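Local coordinates for protein putative alpha-L-fucosidase (Bacteroides thetaiotaomicron, PDB 4H41) that is a putative alpha-L-fucosidase with a TIM-barrel fold, probably acting in the breakdown of host glycans, at residues Glu21-Ile34 with His328-Lys340. Residues are numbered along the deposited sequence; the frame is centred on the assembly and turned at random. Where two conformers were deposited one is given.
Sequences ESKLIVPKNNGLKI and HLYDRYREYFEIK
Tyr336 lies in the bend of segment 21-34, its hydroxyl OH accepting from Asn30 N at 3.1 Å while its carbonyl O takes Asn29 N at 3.0 Å; Leu24 CD1 and Val26 CG2 meet the ring at its edge. Phe337 is sandwiched, with Lys33 CG over one face in a CH-pi contact, 3.8 Å from the ring centroid, and Tyr336 CD2 over the other. Tyr333, its CG anti to the backbone N (chi1 -179°), extends its OH to Ile34 N, 2.9 Å away in a nearly straight bond, and donates to a water that in turn donates to Ile34 O. Beyond the helix end, Lys28 NZ forms a salt bridge with Glu338 OE2, 2.8 Å away, approaching from above the carboxylate plane. In the modelled conformer of Glu21, its carboxylate stacks on that of Glu335, planes 17° apart; Arg332, gripping Glu335 OE1 side-on through NE and NH2, probably offsets the like charges of this arrangement. A leucine at Glu335 would probably leave Arg332 without this ion pair and break the water link from Glu335 OE1 to Ser22 N. Glu338 has positive phi in a Schellman motif closing helix 324-337, the last helix of this TIM barrel, against which the N-terminal arm packs before entering first barrel strand 34-39.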
ATOM      1  N   GLU B  21      -2.283 -29.193  -1.737  1.00 40.56           N
ATOM      2  CA  GLU B  21      -1.466 -28.408  -2.648  0.50 39.42           C
ATOM      3  C   GLU B  21      -2.096 -28.391  -4.015  1.00 40.63           C
ATOM      4  O   GLU B  21      -2.756 -29.356  -4.427  1.00 39.59           O
ATOM      5  CB  GLU B  21      -0.031 -28.969  -2.740  0.50 40.83           C
ATOM      6  CG  GLU B  21       0.689 -29.029  -1.402  0.50 51.11           C
ATOM      7  CD  GLU B  21       2.178 -29.326  -1.443  0.50 72.31           C
ATOM      8  OE1 GLU B  21       2.751 -29.395  -2.555  0.50 70.40           O
ATOM      9  OE2 GLU B  21       2.782 -29.465  -0.355  0.50 65.67           O
ATOM     10  N   SER B  22      -1.908 -27.289  -4.720  1.00 34.43           N
ATOM     11  CA  SER B  22      -2.373 -27.168  -6.105  1.00 32.95           C
ATOM     12  C   SER B  22      -1.648 -28.221  -6.929  1.00 38.14           C
ATOM     13  O   SER B  22      -0.514 -28.606  -6.620  1.00 37.27           O
ATOM     14  CB  SER B  22      -2.057 -25.778  -6.664  1.00 35.87           C
ATOM     15  OG  SER B  22      -2.476 -24.697  -5.815  1.00 25.20           O
ATOM     16  N   LYS B  23      -2.279 -28.684  -7.972  1.00 35.52           N
ATOM     17  CA  LYS B  23      -1.674 -29.659  -8.860  0.67 34.73           C
ATOM     18  C   LYS B  23      -0.842 -28.865  -9.833  1.00 35.11           C
ATOM     19  O   LYS B  23      -1.430 -28.094 -10.577  1.00 31.17           O
ATOM     20  CB  LYS B  23      -2.790 -30.471  -9.547  0.67 38.18           C
ATOM     21  CG  LYS B  23      -2.325 -31.711 -10.337  0.67 47.15           C
ATOM     22  CD  LYS B  23      -1.790 -31.392 -11.729  0.67 52.82           C
ATOM     23  CE  LYS B  23      -2.055 -32.448 -12.787  0.67 54.31           C
ATOM     24  NZ  LYS B  23      -3.022 -32.003 -13.848  0.67 39.37           N
ATOM     25  N   LEU B  24       0.532 -28.970  -9.799  1.00 30.66           N
ATOM     26  CA  LEU B  24       1.322 -28.170 -10.746  1.00 27.74           C
ATOM     27  C   LEU B  24       1.265 -28.791 -12.139  1.00 28.82           C
ATOM     28  O   LEU B  24       1.365 -30.000 -12.294  1.00 29.64           O
ATOM     29  CB  LEU B  24       2.779 -27.968 -10.317  1.00 28.02           C
ATOM     30  CG  LEU B  24       3.035 -27.211  -9.008  1.00 34.46           C
ATOM     31  CD1 LEU B  24       4.438 -26.639  -9.020  1.00 37.04           C
ATOM     32  CD2 LEU B  24       2.033 -26.080  -8.758  1.00 37.33           C
ATOM     33  N   ILE B  25       1.132 -27.964 -13.155  1.00 20.73           N
ATOM     34  CA  ILE B  25       1.056 -28.415 -14.535  1.00 20.39           C
ATOM     35  C   ILE B  25       2.296 -27.979 -15.313  1.00 23.87           C
ATOM     36  O   ILE B  25       2.327 -28.079 -16.527  1.00 23.79           O
ATOM     37  CB  ILE B  25      -0.260 -27.973 -15.224  1.00 23.64           C
ATOM     38  CG1 ILE B  25      -0.427 -26.431 -15.238  1.00 22.80           C
ATOM     39  CG2 ILE B  25      -1.448 -28.653 -14.546  1.00 24.93           C
ATOM     40  CD1 ILE B  25      -1.587 -25.944 -16.001  1.00 28.16           C
ATOM     41  N   VAL B  26       3.346 -27.579 -14.599  1.00 20.79           N
ATOM     42  CA  VAL B  26       4.641 -27.281 -15.183  1.00 19.87           C
ATOM     43  C   VAL B  26       5.670 -28.156 -14.476  1.00 22.75           C
ATOM     44  O   VAL B  26       5.478 -28.523 -13.308  1.00 21.46           O
ATOM     45  CB  VAL B  26       5.044 -25.769 -15.106  1.00 21.88           C
ATOM     46  CG1 VAL B  26       4.085 -24.901 -15.908  1.00 23.88           C
ATOM     47  CG2 VAL B  26       5.187 -25.271 -13.692  1.00 20.55           C
ATOM     48  N   PRO B  27       6.828 -28.394 -15.115  1.00 22.84           N
ATOM     49  CA  PRO B  27       7.892 -29.148 -14.418  1.00 22.70           C
ATOM     50  C   PRO B  27       8.389 -28.428 -13.157  1.00 23.53           C
ATOM     51  O   PRO B  27       8.550 -27.202 -13.129  1.00 20.70           O
ATOM     52  CB  PRO B  27       9.000 -29.270 -15.474  1.00 23.87           C
ATOM     53  CG  PRO B  27       8.298 -29.110 -16.780  1.00 28.77           C
ATOM     54  CD  PRO B  27       7.216 -28.095 -16.506  1.00 23.61           C
ATOM     55  N   LYS B  28       8.603 -29.195 -12.101  1.00 20.63           N
ATOM     56  CA  LYS B  28       9.081 -28.648 -10.832  1.00 17.74           C
ATOM     57  C   LYS B  28      10.613 -28.488 -10.856  1.00 20.97           C
ATOM     58  O   LYS B  28      11.298 -29.067 -11.700  1.00 19.11           O
ATOM     59  CB  LYS B  28       8.637 -29.523  -9.665  1.00 19.88           C
ATOM     60  CG  LYS B  28       9.361 -30.879  -9.627  1.00 26.46           C
ATOM     61  CD  LYS B  28       8.626 -31.930  -8.842  1.00 36.37           C
ATOM     62  CE  LYS B  28       9.429 -33.221  -8.849  1.00 37.53           C
ATOM     63  NZ  LYS B  28       8.838 -34.264  -7.971  1.00 38.80           N
ATOM     64  N   ASN B  29      11.124 -27.685  -9.944  1.00 16.86           N
ATOM     65  CA  ASN B  29      12.564 -27.399  -9.777  1.00 17.57           C
ATOM     66  C   ASN B  29      13.223 -27.107 -11.108  1.00 19.94           C
ATOM     67  O   ASN B  29      14.289 -27.620 -11.398  1.00 21.18           O
ATOM     68  CB  ASN B  29      13.292 -28.575  -9.075  1.00 19.04           C
ATOM     69  CG  ASN B  29      14.707 -28.208  -8.680  1.00 26.98           C
ATOM     70  OD1 ASN B  29      15.012 -27.019  -8.453  1.00 22.54           O
ATOM     71  ND2 ASN B  29      15.596 -29.184  -8.655  1.00 20.75           N
ATOM     72  N   ASN B  30      12.623 -26.230 -11.901  1.00 16.41           N
ATOM     73  CA  ASN B  30      13.108 -25.954 -13.249  1.00 16.13           C
ATOM     74  C   ASN B  30      13.566 -24.522 -13.401  1.00 18.86           C
ATOM     75  O   ASN B  30      13.685 -24.040 -14.511  1.00 18.98           O
ATOM     76  CB  ASN B  30      11.978 -26.325 -14.224  1.00 16.67           C
ATOM     77  CG  ASN B  30      12.340 -26.261 -15.690  1.00 27.45           C
ATOM     78  OD1 ASN B  30      13.426 -26.654 -16.095  1.00 22.73           O
ATOM     79  ND2 ASN B  30      11.396 -25.895 -16.524  1.00 21.17           N
ATOM     80  N   GLY B  31      13.943 -23.887 -12.292  1.00 17.19           N
ATOM     81  CA  GLY B  31      14.497 -22.545 -12.273  1.00 16.65           C
ATOM     82  C   GLY B  31      15.699 -22.533 -11.350  1.00 20.21           C
ATOM     83  O   GLY B  31      15.938 -23.450 -10.579  1.00 17.83           O
ATOM     84  N   LEU B  32      16.448 -21.510 -11.421  1.00 17.10           N
ATOM     85  CA  LEU B  32      17.607 -21.350 -10.572  1.00 17.85           C
ATOM     86  C   LEU B  32      17.129 -20.976  -9.186  1.00 20.49           C
ATOM     87  O   LEU B  32      16.376 -20.011  -9.045  1.00 21.27           O
ATOM     88  CB  LEU B  32      18.488 -20.264 -11.188  1.00 18.66           C
ATOM     89  CG  LEU B  32      19.794 -19.911 -10.521  1.00 25.32           C
ATOM     90  CD1 LEU B  32      20.664 -21.126 -10.299  1.00 26.80           C
ATOM     91  CD2 LEU B  32      20.522 -18.907 -11.357  1.00 24.75           C
ATOM     92  N   LYS B  33      17.562 -21.704  -8.162  1.00 16.97           N
ATOM     93  CA  LYS B  33      17.125 -21.393  -6.805  1.00 17.01           C
ATOM     94  C   LYS B  33      17.765 -20.114  -6.335  1.00 19.48           C
ATOM     95  O   LYS B  33      18.957 -19.876  -6.633  1.00 19.06           O
ATOM     96  CB  LYS B  33      17.488 -22.517  -5.847  1.00 20.16           C
ATOM     97  CG  LYS B  33      16.730 -23.812  -6.127  1.00 26.41           C
ATOM     98  CD  LYS B  33      17.228 -24.965  -5.224  1.00 34.44           C
ATOM     99  CE  LYS B  33      16.719 -26.321  -5.665  1.00 35.89           C
ATOM    100  NZ  LYS B  33      17.519 -27.452  -5.093  1.00 30.88           N
ATOM    101  N   ILE B  34      17.043 -19.376  -5.474  1.00 16.36           N
ATOM    102  CA  ILE B  34      17.559 -18.145  -4.843  1.00 15.39           C
ATOM    103  C   ILE B  34      18.459 -18.562  -3.681  1.00 17.12           C
ATOM    104  O   ILE B  34      18.012 -19.256  -2.764  1.00 19.90           O
ATOM    105  CB  ILE B  34      16.380 -17.226  -4.406  1.00 17.97           C
ATOM    106  CG1 ILE B  34      15.717 -16.624  -5.664  1.00 18.83           C
ATOM    107  CG2 ILE B  34      16.883 -16.092  -3.507  1.00 17.79           C
ATOM    108  CD1 ILE B  34      14.382 -16.075  -5.431  1.00 20.78           C
ATOM    109  N   HIS B 328       2.844 -16.425   1.858  1.00 13.16           N
ATOM    110  CA  HIS B 328       2.243 -17.310   0.887  1.00 12.83           C
ATOM    111  C   HIS B 328       3.207 -17.546  -0.282  1.00 15.83           C
ATOM    112  O   HIS B 328       3.329 -18.678  -0.749  1.00 15.68           O
ATOM    113  CB  HIS B 328       0.902 -16.739   0.412  1.00 13.24           C
ATOM    114  CG  HIS B 328      -0.133 -16.714   1.497  1.00 15.49           C
ATOM    115  ND1 HIS B 328      -0.501 -17.875   2.164  1.00 18.16           N
ATOM    116  CD2 HIS B 328      -0.841 -15.677   2.009  1.00 16.77           C
ATOM    117  CE1 HIS B 328      -1.440 -17.520   3.037  1.00 17.84           C
ATOM    118  NE2 HIS B 328      -1.619 -16.182   3.036  1.00 16.57           N
ATOM    119  N   LEU B 329       3.930 -16.517  -0.728  1.00 16.56           N
ATOM    120  CA  LEU B 329       4.944 -16.678  -1.783  1.00 15.91           C
ATOM    121  C   LEU B 329       6.000 -17.708  -1.358  1.00 17.20           C
ATOM    122  O   LEU B 329       6.406 -18.554  -2.152  1.00 14.23           O
ATOM    123  CB  LEU B 329       5.636 -15.365  -2.101  1.00 14.83           C
ATOM    124  CG  LEU B 329       6.724 -15.410  -3.213  1.00 16.47           C
ATOM    125  CD1 LEU B 329       6.228 -16.050  -4.476  1.00 17.29           C
ATOM    126  CD2 LEU B 329       7.151 -13.974  -3.569  1.00 12.97           C
ATOM    127  N   TYR B 330       6.394 -17.636  -0.101  1.00 14.36           N
ATOM    128  CA  TYR B 330       7.383 -18.572   0.469  1.00 15.75           C
ATOM    129  C   TYR B 330       6.875 -20.004   0.362  1.00 17.65           C
ATOM    130  O   TYR B 330       7.624 -20.876  -0.036  1.00 16.62           O
ATOM    131  CB  TYR B 330       7.621 -18.200   1.928  1.00 14.93           C
ATOM    132  CG  TYR B 330       8.717 -18.959   2.646  1.00 16.51           C
ATOM    133  CD1 TYR B 330      10.027 -18.501   2.634  1.00 18.01           C
ATOM    134  CD2 TYR B 330       8.410 -20.002   3.504  1.00 17.12           C
ATOM    135  CE1 TYR B 330      11.012 -19.096   3.410  1.00 15.99           C
ATOM    136  CE2 TYR B 330       9.392 -20.623   4.272  1.00 18.79           C
ATOM    137  CZ  TYR B 330      10.682 -20.139   4.250  1.00 17.95           C
ATOM    138  OH  TYR B 330      11.640 -20.730   5.040  1.00 18.09           O
ATOM    139  N   ASP B 331       5.587 -20.222   0.654  1.00 13.49           N
ATOM    140  CA  ASP B 331       4.967 -21.550   0.545  1.00 13.93           C
ATOM    141  C   ASP B 331       4.918 -22.027  -0.909  1.00 17.46           C
ATOM    142  O   ASP B 331       5.252 -23.165  -1.165  1.00 15.75           O
ATOM    143  CB  ASP B 331       3.572 -21.536   1.137  1.00 15.86           C
ATOM    144  CG  ASP B 331       3.511 -21.316   2.637  1.00 28.23           C
ATOM    145  OD1 ASP B 331       4.572 -21.439   3.303  1.00 25.81           O
ATOM    146  OD2 ASP B 331       2.411 -20.967   3.139  1.00 26.14           O
ATOM    147  N   ARG B 332       4.529 -21.166  -1.851  1.00 14.58           N
ATOM    148  CA  ARG B 332       4.489 -21.555  -3.289  1.00 13.66           C
ATOM    149  C   ARG B 332       5.886 -21.890  -3.794  1.00 17.26           C
ATOM    150  O   ARG B 332       6.060 -22.834  -4.580  1.00 13.76           O
ATOM    151  CB  ARG B 332       3.887 -20.443  -4.155  1.00 14.73           C
ATOM    152  CG  ARG B 332       2.474 -19.983  -3.813  1.00 15.08           C
ATOM    153  CD  ARG B 332       1.355 -20.996  -4.049  1.00 16.48           C
ATOM    154  NE  ARG B 332       1.323 -22.089  -3.071  1.00 17.51           N
ATOM    155  CZ  ARG B 332       0.968 -21.994  -1.789  1.00 19.42           C
ATOM    156  NH1 ARG B 332       0.544 -20.836  -1.282  1.00 17.86           N
ATOM    157  NH2 ARG B 332       1.019 -23.055  -1.008  1.00 21.50           N
ATOM    158  N   TYR B 333       6.886 -21.119  -3.344  1.00 14.14           N
ATOM    159  CA  TYR B 333       8.303 -21.314  -3.688  1.00 14.80           C
ATOM    160  C   TYR B 333       8.797 -22.660  -3.178  1.00 18.65           C
ATOM    161  O   TYR B 333       9.395 -23.445  -3.931  1.00 16.76           O
ATOM    162  CB  TYR B 333       9.111 -20.149  -3.109  1.00 14.61           C
ATOM    163  CG  TYR B 333      10.576 -20.201  -3.405  1.00 15.74           C
ATOM    164  CD1 TYR B 333      11.445 -20.889  -2.577  1.00 16.87           C
ATOM    165  CD2 TYR B 333      11.105 -19.563  -4.523  1.00 16.75           C
ATOM    166  CE1 TYR B 333      12.812 -20.950  -2.850  1.00 14.84           C
ATOM    167  CE2 TYR B 333      12.478 -19.570  -4.777  1.00 17.27           C
ATOM    168  CZ  TYR B 333      13.322 -20.288  -3.954  1.00 20.06           C
ATOM    169  OH  TYR B 333      14.653 -20.367  -4.247  1.00 19.26           O
ATOM    170  N   ARG B 334       8.514 -22.973  -1.922  1.00 16.71           N
ATOM    171  CA  ARG B 334       8.911 -24.259  -1.360  1.00 14.77           C
ATOM    172  C   ARG B 334       8.256 -25.423  -2.050  1.00 19.51           C
ATOM    173  O   ARG B 334       8.870 -26.491  -2.174  1.00 17.85           O
ATOM    174  CB  ARG B 334       8.581 -24.332   0.142  1.00 17.44           C
ATOM    175  CG  ARG B 334       9.500 -23.478   1.001  1.00 19.22           C
ATOM    176  CD  ARG B 334       9.629 -24.021   2.395  1.00 25.44           C
ATOM    177  NE  ARG B 334       8.325 -24.090   3.040  1.00 29.70           N
ATOM    178  CZ  ARG B 334       7.652 -25.201   3.339  1.00 40.10           C
ATOM    179  NH1 ARG B 334       8.151 -26.395   3.037  1.00 40.11           N
ATOM    180  NH2 ARG B 334       6.485 -25.126   3.954  1.00 38.91           N
ATOM    181  N   GLU B 335       6.989 -25.260  -2.458  1.00 15.62           N
ATOM    182  CA  GLU B 335       6.302 -26.327  -3.160  1.00 16.62           C
ATOM    183  C   GLU B 335       6.941 -26.620  -4.538  1.00 18.97           C
ATOM    184  O   GLU B 335       7.200 -27.762  -4.890  1.00 18.77           O
ATOM    185  CB  GLU B 335       4.806 -25.968  -3.323  1.00 19.00           C
ATOM    186  CG  GLU B 335       4.074 -26.153  -2.016  1.00 30.66           C
ATOM    187  CD  GLU B 335       2.618 -25.733  -1.989  1.00 50.18           C
ATOM    188  OE1 GLU B 335       2.146 -25.188  -3.010  1.00 28.03           O
ATOM    189  OE2 GLU B 335       1.992 -25.827  -0.908  1.00 38.58           O
ATOM    190  N   TYR B 336       7.246 -25.590  -5.285  1.00 14.52           N
ATOM    191  CA  TYR B 336       7.863 -25.712  -6.614  1.00 14.32           C
ATOM    192  C   TYR B 336       9.253 -26.285  -6.558  1.00 18.62           C
ATOM    193  O   TYR B 336       9.601 -27.069  -7.438  1.00 18.80           O
ATOM    194  CB  TYR B 336       7.872 -24.328  -7.274  1.00 14.03           C
ATOM    195  CG  TYR B 336       8.562 -24.256  -8.616  1.00 16.26           C
ATOM    196  CD1 TYR B 336       7.915 -24.652  -9.783  1.00 18.81           C
ATOM    197  CD2 TYR B 336       9.874 -23.812  -8.721  1.00 17.73           C
ATOM    198  CE1 TYR B 336       8.556 -24.579 -11.024  1.00 19.34           C
ATOM    199  CE2 TYR B 336      10.532 -23.768  -9.956  1.00 18.72           C
ATOM    200  CZ  TYR B 336       9.853 -24.094 -11.102  1.00 20.66           C
ATOM    201  OH  TYR B 336      10.536 -24.002 -12.293  1.00 18.91           O
ATOM    202  N   PHE B 337      10.030 -25.949  -5.511  1.00 17.47           N
ATOM    203  CA  PHE B 337      11.387 -26.410  -5.341  1.00 18.50           C
ATOM    204  C   PHE B 337      11.510 -27.610  -4.416  1.00 23.06           C
ATOM    205  O   PHE B 337      12.627 -28.048  -4.173  1.00 20.77           O
ATOM    206  CB  PHE B 337      12.266 -25.263  -4.837  1.00 19.32           C
ATOM    207  CG  PHE B 337      12.637 -24.326  -5.960  1.00 18.65           C
ATOM    208  CD1 PHE B 337      13.405 -24.774  -7.033  1.00 19.90           C
ATOM    209  CD2 PHE B 337      12.287 -22.996  -5.916  1.00 18.05           C
ATOM    210  CE1 PHE B 337      13.788 -23.899  -8.059  1.00 19.95           C
ATOM    211  CE2 PHE B 337      12.622 -22.129  -6.970  1.00 21.14           C
ATOM    212  CZ  PHE B 337      13.356 -22.590  -8.044  1.00 18.45           C
ATOM    213  N   GLU B 338      10.398 -28.141  -3.929  1.00 18.36           N
ATOM    214  CA  GLU B 338      10.318 -29.311  -3.061  1.00 20.46           C
ATOM    215  C   GLU B 338      11.230 -29.147  -1.841  1.00 27.02           C
ATOM    216  O   GLU B 338      11.984 -30.041  -1.478  1.00 25.71           O
ATOM    217  CB  GLU B 338      10.628 -30.593  -3.855  1.00 21.98           C
ATOM    218  CG  GLU B 338       9.570 -30.836  -4.905  1.00 27.08           C
ATOM    219  CD  GLU B 338       9.646 -32.224  -5.500  1.00 42.55           C
ATOM    220  OE1 GLU B 338      10.742 -32.623  -5.940  1.00 40.61           O
ATOM    221  OE2 GLU B 338       8.606 -32.916  -5.523  1.00 45.00           O
ATOM    222  N   ILE B 339      11.132 -27.971  -1.203  1.00 22.63           N
ATOM    223  CA  ILE B 339      11.934 -27.656  -0.015  1.00 21.30           C
ATOM    224  C   ILE B 339      11.123 -28.011   1.207  1.00 27.21           C
ATOM    225  O   ILE B 339      10.024 -27.472   1.393  1.00 25.95           O
ATOM    226  CB  ILE B 339      12.342 -26.169  -0.023  1.00 22.09           C
ATOM    227  CG1 ILE B 339      13.226 -25.850  -1.253  1.00 21.64           C
ATOM    228  CG2 ILE B 339      13.071 -25.816   1.287  1.00 24.91           C
ATOM    229  CD1 ILE B 339      13.464 -24.396  -1.483  1.00 20.93           C
ATOM    230  N   LYS B 340      11.711 -28.792   2.112  1.00 26.27           N
ATOM    231  CA  LYS B 340      11.012 -29.220   3.324  1.00 33.13           C
ATOM    232  C   LYS B 340      10.933 -28.116   4.397  1.00 39.64           C
ATOM    233  O   LYS B 340      11.694 -27.106   4.353  1.00 36.06           O
ATOM    234  CB  LYS B 340      11.666 -30.495   3.903  1.00 37.82           C
ATOM    235  CG  LYS B 340      12.764 -30.271   4.943  1.00 54.55           C
ATOM    236  CD  LYS B 340      13.894 -31.345   5.008  1.00 57.67           C
ATOM    237  CE  LYS B 340      14.177 -31.890   6.407  1.00 62.08           C
ATOM    238  NZ  LYS B 340      14.249 -33.381   6.463  1.00 62.24           N
ATOM    239  OXT LYS B 340      10.119 -28.313   5.318  1.00 48.01           O
TER
HETATM  240  O   HOH W   1       5.740 -29.877  -3.788  1.00 40.22           O
HETATM  241  O   HOH W   2      -0.635 -25.081  -3.459  1.00 30.93           O
HETATM  242  O   HOH W   3      16.302 -21.283  -2.515  1.00 23.65           O